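Local coordinates for protein synthesis inhibitor I (Hordeum vulgare, PDB 4FBC) that belongs to the plant ribosome-inactivating proteins, a family of protein synthesis inhibitors, and holds adenosine monophosphate in a pocket, at residues 126-138 and 199-212. The protein carries 3 engineered substitutions. Residues are numbered along the deposited sequence; the frame is centred on the assembly and turned at random.
Sequences TDKLTNVALGRQQ and ASGKIGNEMKAQVN. Engineered in segment 199-212: A199 (natural residue Lys).
K208 and D127 show how one lysine can tie a turn to a helix. The chain of K208 leaves helix 205-211 with CG anti to the backbone N (chi1 171°) and bends at chi3, which brings NZ to three acceptors: D127 OD1 at 2.9 Å, a salt bridge in which NZ stands above the carboxylate plane, D127 O at 3.0 Å, and T130 OG1 at 3.1 Å. The K202 chain, extended beyond CG, runs over the carbonyl oxygens of T130, N131 and V132, and NZ reaches N131 O (2.9 Å) from above the carbonyl plane. N212 ND2 donates to T126 O, which lies nearly in the amide plane, though ND2 sits well above the carbonyl plane.

Strands 134-135 and 200-201 make a short antiparallel sheet joining parts of the family region separated by a mostly helical stretch: L134 N to G201 O is 2.8 Å and G201 N to L134 O 2.9 Å. Beyond this pair, a water accepts from I203 N and donates to L129 O and V132 O.

Apolar side chains add to the contact: L129 CD1 meets V211 CG1 at 3.6 Å, and L134 CD1 touches I203 CG2.

Helix 119-123 covers L129 and V211, helix 181-190 packs F186 on L134 and I203, and helix 157-179 backs V132, L134 and V211, whose side chain lies about 6 Å from the bound adenosine monophosphate.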
loop_
_atom_site.group_PDB
_atom_site.type_symbol
_atom_site.label_atom_id
_atom_site.label_comp_id
_atom_site.label_asym_id
_atom_site.label_seq_id
_atom_site.Cartn_x
_atom_site.Cartn_y
_atom_site.Cartn_z
ATOM N N THR A 126 7.656 6.465 -13.557
ATOM C CA THR A 126 7.831 5.489 -12.473
ATOM C C THR A 126 9.309 5.297 -12.137
ATOM O O THR A 126 9.654 4.739 -11.091
ATOM C CB THR A 126 7.186 4.105 -12.787
ATOM O OG1 THR A 126 7.784 3.534 -13.958
ATOM C CG2 THR A 126 5.679 4.234 -12.985
ATOM N N ASP A 127 10.181 5.771 -13.023
ATOM C CA ASP A 127 11.623 5.658 -12.815
ATOM C C ASP A 127 12.121 6.660 -11.769
ATOM O O ASP A 127 13.271 6.588 -11.341
ATOM C CB ASP A 127 12.368 5.872 -14.138
ATOM C CG ASP A 127 13.799 5.346 -14.107
ATOM O OD1 ASP A 127 14.037 4.264 -13.519
ATOM O OD2 ASP A 127 14.687 6.014 -14.683
ATOM N N LYS A 128 11.258 7.585 -11.354
ATOM C CA LYS A 128 11.675 8.659 -10.448
ATOM C C LYS A 128 11.483 8.354 -8.958
ATOM O O LYS A 128 11.729 9.216 -8.117
ATOM C CB LYS A 128 10.967 9.969 -10.803
ATOM C CG LYS A 128 11.025 10.307 -12.281
ATOM C CD LYS A 128 11.231 11.797 -12.508
ATOM C CE LYS A 128 12.217 12.037 -13.646
ATOM N NZ LYS A 128 11.750 11.426 -14.922
ATOM N N LEU A 129 11.043 7.139 -8.635
ATOM C CA LEU A 129 10.816 6.741 -7.239
ATOM C C LEU A 129 12.099 6.836 -6.410
ATOM O O LEU A 129 12.060 7.025 -5.191
ATOM C CB LEU A 129 10.260 5.311 -7.178
ATOM C CG LEU A 129 8.778 5.143 -7.517
ATOM C CD1 LEU A 129 8.408 3.670 -7.659
ATOM C CD2 LEU A 129 7.937 5.795 -6.448
ATOM N N THR A 130 13.233 6.703 -7.085
ATOM C CA THR A 130 14.536 6.766 -6.433
ATOM C C THR A 130 14.912 8.199 -6.030
ATOM O O THR A 130 15.960 8.421 -5.424
ATOM C CB THR A 130 15.630 6.147 -7.327
ATOM O OG1 THR A 130 15.383 6.492 -8.700
ATOM C CG2 THR A 130 15.630 4.633 -7.188
ATOM N N ASN A 131 14.046 9.157 -6.360
ATOM C CA ASN A 131 14.281 10.576 -6.075
ATOM C C ASN A 131 13.494 11.087 -4.873
ATOM O O ASN A 131 13.693 12.225 -4.434
ATOM C CB ASN A 131 13.923 11.446 -7.289
ATOM C CG ASN A 131 14.835 11.210 -8.480
ATOM O OD1 ASN A 131 15.997 10.830 -8.324
ATOM N ND2 ASN A 131 14.310 11.439 -9.684
ATOM N N VAL A 132 12.591 10.260 -4.351
ATOM C CA VAL A 132 11.695 10.696 -3.282
ATOM C C VAL A 132 12.297 10.491 -1.891
ATOM O O VAL A 132 12.533 9.361 -1.464
ATOM C CB VAL A 132 10.344 9.952 -3.342
ATOM C CG1 VAL A 132 9.375 10.527 -2.320
ATOM C CG2 VAL A 132 9.756 10.036 -4.749
ATOM N N ALA A 133 12.521 11.590 -1.176
ATOM C CA ALA A 133 13.030 11.510 0.192
ATOM C C ALA A 133 11.963 10.972 1.139
ATOM O O ALA A 133 10.846 11.494 1.196
ATOM C CB ALA A 133 13.515 12.869 0.663
ATOM N N LEU A 134 12.318 9.934 1.885
ATOM C CA LEU A 134 11.427 9.387 2.897
ATOM C C LEU A 134 12.059 9.613 4.269
ATOM O O LEU A 134 13.281 9.761 4.372
ATOM C CB LEU A 134 11.200 7.897 2.648
ATOM C CG LEU A 134 10.633 7.569 1.256
ATOM C CD1 LEU A 134 10.488 6.076 1.058
ATOM C CD2 LEU A 134 9.313 8.263 1.054
ATOM N N GLY A 135 11.234 9.637 5.309
ATOM C CA GLY A 135 11.722 9.830 6.667
ATOM C C GLY A 135 10.628 10.355 7.574
ATOM O O GLY A 135 9.508 10.619 7.115
ATOM N N ARG A 136 10.939 10.526 8.858
ATOM C CA ARG A 136 9.948 11.017 9.810
ATOM C C ARG A 136 9.410 12.418 9.475
ATOM O O ARG A 136 8.200 12.631 9.477
ATOM C CB ARG A 136 10.491 10.990 11.244
ATOM C CG ARG A 136 9.398 11.159 12.287
ATOM C CD ARG A 136 9.950 11.281 13.704
ATOM N NE ARG A 136 10.618 10.071 14.183
ATOM C CZ ARG A 136 9.993 8.975 14.607
ATOM N NH1 ARG A 136 8.671 8.904 14.573
ATOM N NH2 ARG A 136 10.687 7.936 15.056
ATOM N N GLN A 137 10.296 13.374 9.204
ATOM C CA GLN A 137 9.834 14.725 8.889
ATOM C C GLN A 137 9.052 14.789 7.568
ATOM O O GLN A 137 8.088 15.553 7.451
ATOM C CB GLN A 137 10.986 15.731 8.874
ATOM C CG GLN A 137 10.499 17.161 8.994
ATOM C CD GLN A 137 9.749 17.381 10.294
ATOM O OE1 GLN A 137 10.264 17.069 11.368
ATOM N NE2 GLN A 137 8.519 17.883 10.205
ATOM N N GLN A 138 9.456 13.992 6.582
ATOM C CA GLN A 138 8.723 13.950 5.313
ATOM C C GLN A 138 7.330 13.391 5.517
ATOM O O GLN A 138 6.380 13.821 4.859
ATOM C CB GLN A 138 9.464 13.117 4.258
ATOM C CG GLN A 138 10.719 13.771 3.700
ATOM C CD GLN A 138 11.891 13.707 4.662
ATOM O OE1 GLN A 138 11.803 13.103 5.737
ATOM N NE2 GLN A 138 13.004 14.319 4.272
ATOM N N ALA A 199 16.779 12.167 10.130
ATOM C CA ALA A 199 17.316 11.331 9.063
ATOM C C ALA A 199 16.335 11.222 7.910
ATOM O O ALA A 199 15.125 11.187 8.125
ATOM C CB ALA A 199 17.638 9.953 9.596
ATOM N N SER A 200 16.868 11.132 6.696
ATOM C CA SER A 200 16.040 10.883 5.518
ATOM C C SER A 200 16.802 9.978 4.557
ATOM O O SER A 200 18.028 9.897 4.616
ATOM C CB SER A 200 15.667 12.192 4.841
ATOM O OG SER A 200 16.802 12.780 4.237
ATOM N N GLY A 201 16.083 9.282 3.681
ATOM C CA GLY A 201 16.727 8.393 2.733
ATOM C C GLY A 201 15.858 8.157 1.515
ATOM O O GLY A 201 14.657 8.420 1.541
ATOM N N LYS A 202 16.477 7.672 0.441
ATOM C CA LYS A 202 15.760 7.347 -0.785
ATOM C C LYS A 202 15.939 5.862 -1.102
ATOM O O LYS A 202 16.985 5.270 -0.812
ATOM C CB LYS A 202 16.247 8.240 -1.940
ATOM C CG LYS A 202 16.026 9.724 -1.677
ATOM C CD LYS A 202 16.512 10.629 -2.809
ATOM C CE LYS A 202 16.180 12.091 -2.495
ATOM N NZ LYS A 202 16.401 13.009 -3.653
ATOM N N ILE A 203 14.916 5.246 -1.687
ATOM C CA ILE A 203 15.004 3.823 -2.010
ATOM C C ILE A 203 15.971 3.589 -3.167
ATOM O O ILE A 203 16.174 4.469 -4.012
ATOM C CB ILE A 203 13.617 3.218 -2.369
ATOM C CG1 ILE A 203 13.172 3.670 -3.764
ATOM C CG2 ILE A 203 12.571 3.571 -1.312
ATOM C CD1 ILE A 203 11.787 3.179 -4.147
ATOM N N GLY A 204 16.565 2.403 -3.211
ATOM C CA GLY A 204 17.463 2.041 -4.295
ATOM C C GLY A 204 16.715 1.433 -5.464
ATOM O O GLY A 204 15.485 1.346 -5.439
ATOM N N ASN A 205 17.452 1.002 -6.483
ATOM C CA ASN A 205 16.847 0.458 -7.697
ATOM C C ASN A 205 16.098 -0.859 -7.516
ATOM O O ASN A 205 15.106 -1.098 -8.212
ATOM C CB ASN A 205 17.897 0.297 -8.802
ATOM C CG ASN A 205 18.313 1.624 -9.402
ATOM O OD1 ASN A 205 17.575 2.607 -9.327
ATOM N ND2 ASN A 205 19.503 1.659 -9.996
ATOM N N GLU A 206 16.572 -1.714 -6.609
ATOM C CA GLU A 206 15.893 -2.987 -6.349
ATOM C C GLU A 206 14.484 -2.763 -5.811
ATOM O O GLU A 206 13.526 -3.372 -6.300
ATOM C CB GLU A 206 16.691 -3.866 -5.372
ATOM C CG GLU A 206 18.037 -4.357 -5.894
ATOM C CD GLU A 206 19.154 -3.352 -5.686
ATOM O OE1 GLU A 206 18.893 -2.264 -5.132
ATOM O OE2 GLU A 206 20.303 -3.648 -6.078
ATOM N N MET A 207 14.354 -1.885 -4.816
ATOM C CA MET A 207 13.044 -1.571 -4.255
ATOM C C MET A 207 12.149 -0.834 -5.251
ATOM O O MET A 207 10.935 -1.055 -5.273
ATOM C CB MET A 207 13.157 -0.798 -2.931
ATOM C CG MET A 207 13.470 -1.704 -1.746
ATOM S SD MET A 207 13.435 -0.811 -0.178
ATOM C CE MET A 207 14.866 0.238 -0.360
ATOM N N LYS A 208 12.745 0.032 -6.075
ATOM C CA LYS A 208 11.983 0.684 -7.136
ATOM C C LYS A 208 11.397 -0.379 -8.057
ATOM O O LYS A 208 10.214 -0.330 -8.380
ATOM C CB LYS A 208 12.842 1.678 -7.938
ATOM C CG LYS A 208 12.128 2.209 -9.189
ATOM C CD LYS A 208 12.860 3.392 -9.819
ATOM C CE LYS A 208 14.244 3.003 -10.329
ATOM N NZ LYS A 208 15.013 4.218 -10.767
ATOM N N ALA A 209 12.220 -1.351 -8.452
ATOM C CA ALA A 209 11.762 -2.439 -9.327
ATOM C C ALA A 209 10.656 -3.256 -8.664
ATOM O O ALA A 209 9.653 -3.608 -9.306
ATOM C CB ALA A 209 12.926 -3.333 -9.726
ATOM N N GLN A 210 10.838 -3.553 -7.376
ATOM C CA GLN A 210 9.816 -4.249 -6.592
ATOM C C GLN A 210 8.504 -3.476 -6.574
ATOM O O GLN A 210 7.445 -4.028 -6.914
ATOM C CB GLN A 210 10.311 -4.477 -5.154
ATOM C CG GLN A 210 11.465 -5.479 -5.037
ATOM C CD GLN A 210 12.272 -5.285 -3.771
ATOM O OE1 GLN A 210 11.813 -4.646 -2.823
ATOM N NE2 GLN A 210 13.485 -5.819 -3.753
ATOM N N VAL A 211 8.574 -2.202 -6.190
ATOM C CA VAL A 211 7.388 -1.345 -6.155
ATOM C C VAL A 211 6.677 -1.310 -7.517
ATOM O O VAL A 211 5.445 -1.393 -7.587
ATOM C CB VAL A 211 7.726 0.084 -5.674
ATOM C CG1 VAL A 211 6.567 1.035 -5.948
ATOM C CG2 VAL A 211 8.052 0.073 -4.172
ATOM N N ASN A 212 7.457 -1.231 -8.592
ATOM C CA ASN A 212 6.884 -1.182 -9.942
ATOM C C ASN A 212 6.487 -2.551 -10.524
ATOM O O ASN A 212 6.005 -2.631 -11.660
ATOM C CB ASN A 212 7.841 -0.443 -10.894
ATOM C CG ASN A 212 7.888 1.057 -10.637
ATOM O OD1 ASN A 212 6.938 1.648 -10.111
ATOM N ND2 ASN A 212 8.999 1.685 -11.019
HETATM O O HOH W 1 12.751 6.861 -2.596
HETATM O O HOH W 2 18.098 5.803 -4.733
HETATM O O HOH W 3 13.542 9.841 9.618
HETATM O O HOH W 4 13.193 13.182 7.984
#